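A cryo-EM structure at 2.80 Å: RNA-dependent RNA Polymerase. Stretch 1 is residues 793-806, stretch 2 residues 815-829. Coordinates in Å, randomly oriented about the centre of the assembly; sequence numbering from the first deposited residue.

Stretch 1 793-806: TLSVDNKLYDSTYN
Stretch 2, residues 815-829: VKYDKNPDFDSTLMS

Two antiparallel strands pair through their backbones, and a methionine on one of them packs its side chain against the start of a helix. Strand 793-795 runs against strand 827-829 with their directions 154° apart, and the register pairs Thr793 with Ser829, Leu794 with Met828 and Ser795 with Leu827 (CA to CA 4.4, 5.3 and 3.7 Å). Leu794 and Met828 form the hydrogen-bonded pair: Leu794 N donates to Met828 O at 2.9 Å and Met828 N to Leu794 O at 2.7 Å, both nearly straight. The ladder continues as Val796 N donates to Thr826 O at 2.9 Å. Extended backbones, with phi/psi near -140/134 at Leu794 and -109/135 at Met828, put these groups in line. The side chains of Thr793, Ser795, Leu827 and Ser829 lie on one face of the sheet, those of Leu794 and Met828 on the other.

Beyond the strand, Asn798 to Tyr801 make a type I turn, which brings the chain round into a helix with phi/psi near -70/-40. Its residues Tyr801 and Tyr805, one helical turn apart, both direct CA-to-CB toward stretch 2 and both take chi1 t.

Met828 covers the most surface, 137 of the 917 Å² buried in all. With chi1 t, chi2 t and chi3 m (-74°), its long, unbranched side chain reaches from the sheet to the helix. Its CB packs 3.7 Å from Val796 CG2, and its CE sits over one face of the Tyr801 ring, 3.9 Å from the centroid, while lying 3.8 Å from Tyr805 CB. Met828 SD approaches the edge of the Tyr805 ring, 5.4 Å from its centroid. A flexible, apolar thioether suits this buried place, where it meets a valine and two tyrosines at once.

Tyr801 (chi2 84°) combines an apolar ring with a polar tip. Its CE1 lies 3.9 Å from Thr826 CG2, and beyond the methionine its OH accepts a hydrogen bond from Tyr817 N at 3.1 Å, tying the helix to the loop backbone.

Tyr805 (chi2 79°) offers a ring face to Lys816, whose chi angles run p, t, m, t. Lys816 CD lies 3.9 Å from the Tyr805 ring centroid and Lys816 NZ 4.3 Å from it, so methylene and ammonium share one aromatic surface. Lysine suits this exposed position because its aliphatic stem can pack while its charge makes a cation-pi contact.

Just before the turn, Asp797 OD1 accepts a hydrogen bond from Asn798 N at 2.7 Å; Asp824 OD1, a like charge, stands 3.7 Å from Asp797 OD1, a pair that does not help to hold the stretches together.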

# COMPACT_ATOMS: atom_id res chain seq x y z
N THR A 793 19.23 11.68 29.38
CA THR A 793 20.44 12.48 29.44
C THR A 793 20.19 13.81 28.76
O THR A 793 19.58 13.85 27.69
CB THR A 793 21.61 11.76 28.78
OG1 THR A 793 21.31 11.53 27.40
CG2 THR A 793 21.88 10.43 29.46
N LEU A 794 20.65 14.88 29.38
CA LEU A 794 20.41 16.21 28.85
C LEU A 794 21.66 17.06 29.03
O LEU A 794 22.27 17.07 30.10
CB LEU A 794 19.21 16.87 29.54
CG LEU A 794 18.78 18.22 28.99
CD1 LEU A 794 18.45 18.11 27.51
CD2 LEU A 794 17.59 18.75 29.76
N SER A 795 22.03 17.78 27.97
CA SER A 795 23.19 18.65 28.01
C SER A 795 22.87 19.89 28.84
O SER A 795 21.82 20.50 28.67
CB SER A 795 23.61 19.05 26.59
OG SER A 795 22.59 19.76 25.93
N VAL A 796 23.76 20.21 29.77
CA VAL A 796 23.55 21.30 30.71
C VAL A 796 24.79 22.20 30.69
O VAL A 796 25.91 21.74 30.47
CB VAL A 796 23.25 20.78 32.13
CG1 VAL A 796 21.91 20.07 32.18
CG2 VAL A 796 24.31 19.80 32.55
N ASP A 797 24.57 23.49 30.92
CA ASP A 797 25.63 24.48 30.77
C ASP A 797 26.57 24.43 31.96
O ASP A 797 26.20 24.02 33.06
CB ASP A 797 25.02 25.88 30.62
CG ASP A 797 25.99 26.89 30.05
OD1 ASP A 797 27.16 26.53 29.77
OD2 ASP A 797 25.58 28.05 29.86
N ASN A 798 27.82 24.84 31.73
CA ASN A 798 28.87 24.68 32.74
C ASN A 798 28.74 25.67 33.88
O ASN A 798 28.92 25.30 35.05
CB ASN A 798 30.25 24.82 32.10
CG ASN A 798 30.60 23.66 31.23
OD1 ASN A 798 30.31 22.51 31.58
ND2 ASN A 798 31.24 23.93 30.11
N LYS A 799 28.46 26.94 33.57
CA LYS A 799 28.23 27.92 34.63
C LYS A 799 26.92 27.64 35.35
O LYS A 799 26.78 27.95 36.54
CB LYS A 799 28.25 29.33 34.03
CG LYS A 799 28.15 30.46 35.04
CD LYS A 799 29.38 30.48 35.94
CE LYS A 799 29.33 31.64 36.93
NZ LYS A 799 28.22 31.46 37.92
N LEU A 800 25.98 27.01 34.66
CA LEU A 800 24.66 26.68 35.18
C LEU A 800 24.55 25.23 35.65
O LEU A 800 23.45 24.71 35.78
CB LEU A 800 23.60 26.98 34.11
CG LEU A 800 23.07 28.40 33.85
CD1 LEU A 800 24.10 29.37 33.30
CD2 LEU A 800 21.94 28.30 32.86
N TYR A 801 25.69 24.58 35.91
CA TYR A 801 25.70 23.14 36.20
C TYR A 801 25.30 22.86 37.64
O TYR A 801 24.36 22.09 37.90
CB TYR A 801 27.10 22.59 35.93
CG TYR A 801 27.22 21.08 36.00
CD1 TYR A 801 26.90 20.30 34.90
CD2 TYR A 801 27.65 20.44 37.15
CE1 TYR A 801 27.00 18.92 34.94
CE2 TYR A 801 27.76 19.06 37.21
CZ TYR A 801 27.43 18.31 36.10
OH TYR A 801 27.53 16.94 36.14
N ASP A 802 26.01 23.46 38.59
CA ASP A 802 25.84 23.15 40.01
C ASP A 802 24.49 23.62 40.53
O ASP A 802 23.83 22.92 41.31
CB ASP A 802 26.97 23.79 40.81
CG ASP A 802 27.08 23.26 42.23
OD1 ASP A 802 26.34 22.33 42.60
OD2 ASP A 802 27.92 23.79 42.99
N SER A 803 24.04 24.80 40.09
CA SER A 803 22.77 25.32 40.56
C SER A 803 21.59 24.59 39.94
O SER A 803 20.49 24.64 40.49
CB SER A 803 22.68 26.82 40.27
OG SER A 803 21.45 27.35 40.70
N THR A 804 21.79 23.92 38.81
CA THR A 804 20.75 23.04 38.28
C THR A 804 20.73 21.71 39.01
O THR A 804 19.66 21.21 39.38
CB THR A 804 20.96 22.84 36.78
OG1 THR A 804 20.90 24.11 36.11
CG2 THR A 804 19.90 21.92 36.18
N TYR A 805 21.92 21.15 39.26
CA TYR A 805 22.03 19.85 39.92
C TYR A 805 21.50 19.89 41.35
O TYR A 805 20.75 19.00 41.77
CB TYR A 805 23.49 19.38 39.91
CG TYR A 805 23.71 18.03 40.55
CD1 TYR A 805 23.43 16.86 39.86
CD2 TYR A 805 24.18 17.92 41.86
CE1 TYR A 805 23.62 15.63 40.45
CE2 TYR A 805 24.37 16.69 42.45
CZ TYR A 805 24.09 15.55 41.74
OH TYR A 805 24.28 14.32 42.31
N ASN A 806 21.87 20.93 42.10
CA ASN A 806 21.45 21.02 43.50
C ASN A 806 19.96 21.30 43.63
O ASN A 806 19.33 20.85 44.59
CB ASN A 806 22.25 22.11 44.22
CG ASN A 806 23.70 21.73 44.40
OD1 ASN A 806 24.03 20.58 44.69
ND2 ASN A 806 24.59 22.71 44.24
N VAL A 815 22.55 11.52 38.08
CA VAL A 815 23.91 10.99 37.94
C VAL A 815 24.74 12.05 37.23
O VAL A 815 24.45 12.42 36.09
CB VAL A 815 23.92 9.66 37.18
CG1 VAL A 815 25.35 9.19 36.97
CG2 VAL A 815 23.11 8.62 37.92
N LYS A 816 25.79 12.52 37.89
CA LYS A 816 26.58 13.63 37.41
C LYS A 816 27.95 13.16 36.93
O LYS A 816 28.44 12.10 37.32
CB LYS A 816 26.74 14.70 38.50
CG LYS A 816 27.58 14.28 39.69
CD LYS A 816 27.49 15.33 40.78
CE LYS A 816 28.16 16.63 40.35
NZ LYS A 816 28.14 17.66 41.42
N TYR A 817 28.56 13.98 36.08
CA TYR A 817 29.89 13.70 35.54
C TYR A 817 30.93 14.56 36.23
O TYR A 817 30.62 15.47 37.00
CB TYR A 817 29.91 13.92 34.03
CG TYR A 817 29.13 12.90 33.23
CD1 TYR A 817 28.72 11.70 33.80
CD2 TYR A 817 28.81 13.14 31.90
CE1 TYR A 817 28.00 10.77 33.07
CE2 TYR A 817 28.09 12.21 31.17
CZ TYR A 817 27.69 11.04 31.76
OH TYR A 817 26.98 10.11 31.03
N ASP A 818 32.20 14.27 35.94
CA ASP A 818 33.30 14.88 36.70
C ASP A 818 33.59 16.30 36.21
O ASP A 818 33.36 17.27 36.93
CB ASP A 818 34.54 13.99 36.60
CG ASP A 818 35.65 14.44 37.53
OD1 ASP A 818 35.53 14.22 38.76
OD2 ASP A 818 36.65 15.01 37.05
N LYS A 819 34.06 16.43 34.97
CA LYS A 819 34.46 17.71 34.39
C LYS A 819 34.04 17.73 32.93
O LYS A 819 33.37 16.81 32.44
CB LYS A 819 35.98 17.92 34.50
CG LYS A 819 36.60 18.11 35.90
CD LYS A 819 36.52 19.55 36.40
CE LYS A 819 35.39 19.78 37.40
NZ LYS A 819 35.42 21.15 37.97
N ASN A 820 34.42 18.80 32.24
CA ASN A 820 34.47 18.82 30.77
C ASN A 820 35.56 19.79 30.31
O ASN A 820 35.29 20.95 29.99
CB ASN A 820 33.11 19.16 30.16
CG ASN A 820 32.46 20.37 30.79
OD1 ASN A 820 32.96 20.93 31.76
ND2 ASN A 820 31.37 20.81 30.19
N PRO A 821 36.82 19.34 30.28
CA PRO A 821 37.89 20.26 29.88
C PRO A 821 37.91 20.56 28.40
O PRO A 821 38.17 21.70 28.00
CB PRO A 821 39.17 19.52 30.33
CG PRO A 821 38.70 18.49 31.30
CD PRO A 821 37.35 18.07 30.80
N ASP A 822 37.63 19.56 27.57
CA ASP A 822 37.83 19.69 26.13
C ASP A 822 36.73 20.50 25.46
O ASP A 822 36.98 21.22 24.49
CB ASP A 822 37.94 18.31 25.50
CG ASP A 822 39.19 17.57 25.93
OD1 ASP A 822 40.20 18.23 26.26
OD2 ASP A 822 39.17 16.32 25.93
N PHE A 823 35.50 20.40 25.97
CA PHE A 823 34.35 21.01 25.33
C PHE A 823 33.51 21.75 26.36
O PHE A 823 33.79 21.73 27.56
CB PHE A 823 33.49 19.96 24.62
CG PHE A 823 34.18 19.29 23.47
CD1 PHE A 823 34.23 19.89 22.22
CD2 PHE A 823 34.80 18.06 23.65
CE1 PHE A 823 34.87 19.26 21.17
CE2 PHE A 823 35.44 17.43 22.60
CZ PHE A 823 35.48 18.04 21.36
N ASP A 824 32.49 22.43 25.86
CA ASP A 824 31.51 23.12 26.69
C ASP A 824 30.22 22.32 26.75
O ASP A 824 29.92 21.52 25.86
CB ASP A 824 31.25 24.52 26.13
CG ASP A 824 30.49 25.43 27.09
OD1 ASP A 824 30.18 25.00 28.22
OD2 ASP A 824 30.20 26.58 26.70
N SER A 825 29.46 22.54 27.83
CA SER A 825 28.10 22.02 28.05
C SER A 825 28.07 20.48 28.03
O SER A 825 27.56 19.85 27.11
CB SER A 825 27.10 22.59 27.03
OG SER A 825 27.31 22.07 25.73
N THR A 826 28.67 19.91 29.07
CA THR A 826 28.58 18.47 29.28
C THR A 826 27.15 18.06 29.63
O THR A 826 26.31 18.88 30.03
CB THR A 826 29.52 18.01 30.39
OG1 THR A 826 29.47 16.58 30.51
CG2 THR A 826 29.15 18.64 31.73
N LEU A 827 26.87 16.78 29.47
CA LEU A 827 25.52 16.27 29.62
C LEU A 827 25.33 15.60 30.98
O LEU A 827 26.22 14.93 31.49
CB LEU A 827 25.17 15.31 28.48
CG LEU A 827 25.96 14.04 28.17
CD1 LEU A 827 25.40 12.82 28.87
CD2 LEU A 827 26.01 13.83 26.66
N MET A 828 24.15 15.81 31.55
CA MET A 828 23.81 15.33 32.88
C MET A 828 22.80 14.20 32.76
O MET A 828 21.83 14.30 32.00
CB MET A 828 23.24 16.46 33.74
CG MET A 828 23.04 16.13 35.20
SD MET A 828 22.26 17.51 36.06
CE MET A 828 23.60 18.69 36.18
N SER A 829 23.03 13.12 33.50
CA SER A 829 22.16 11.95 33.48
C SER A 829 21.15 12.06 34.62
O SER A 829 21.54 12.06 35.79
CB SER A 829 22.98 10.67 33.60
OG SER A 829 22.15 9.53 33.62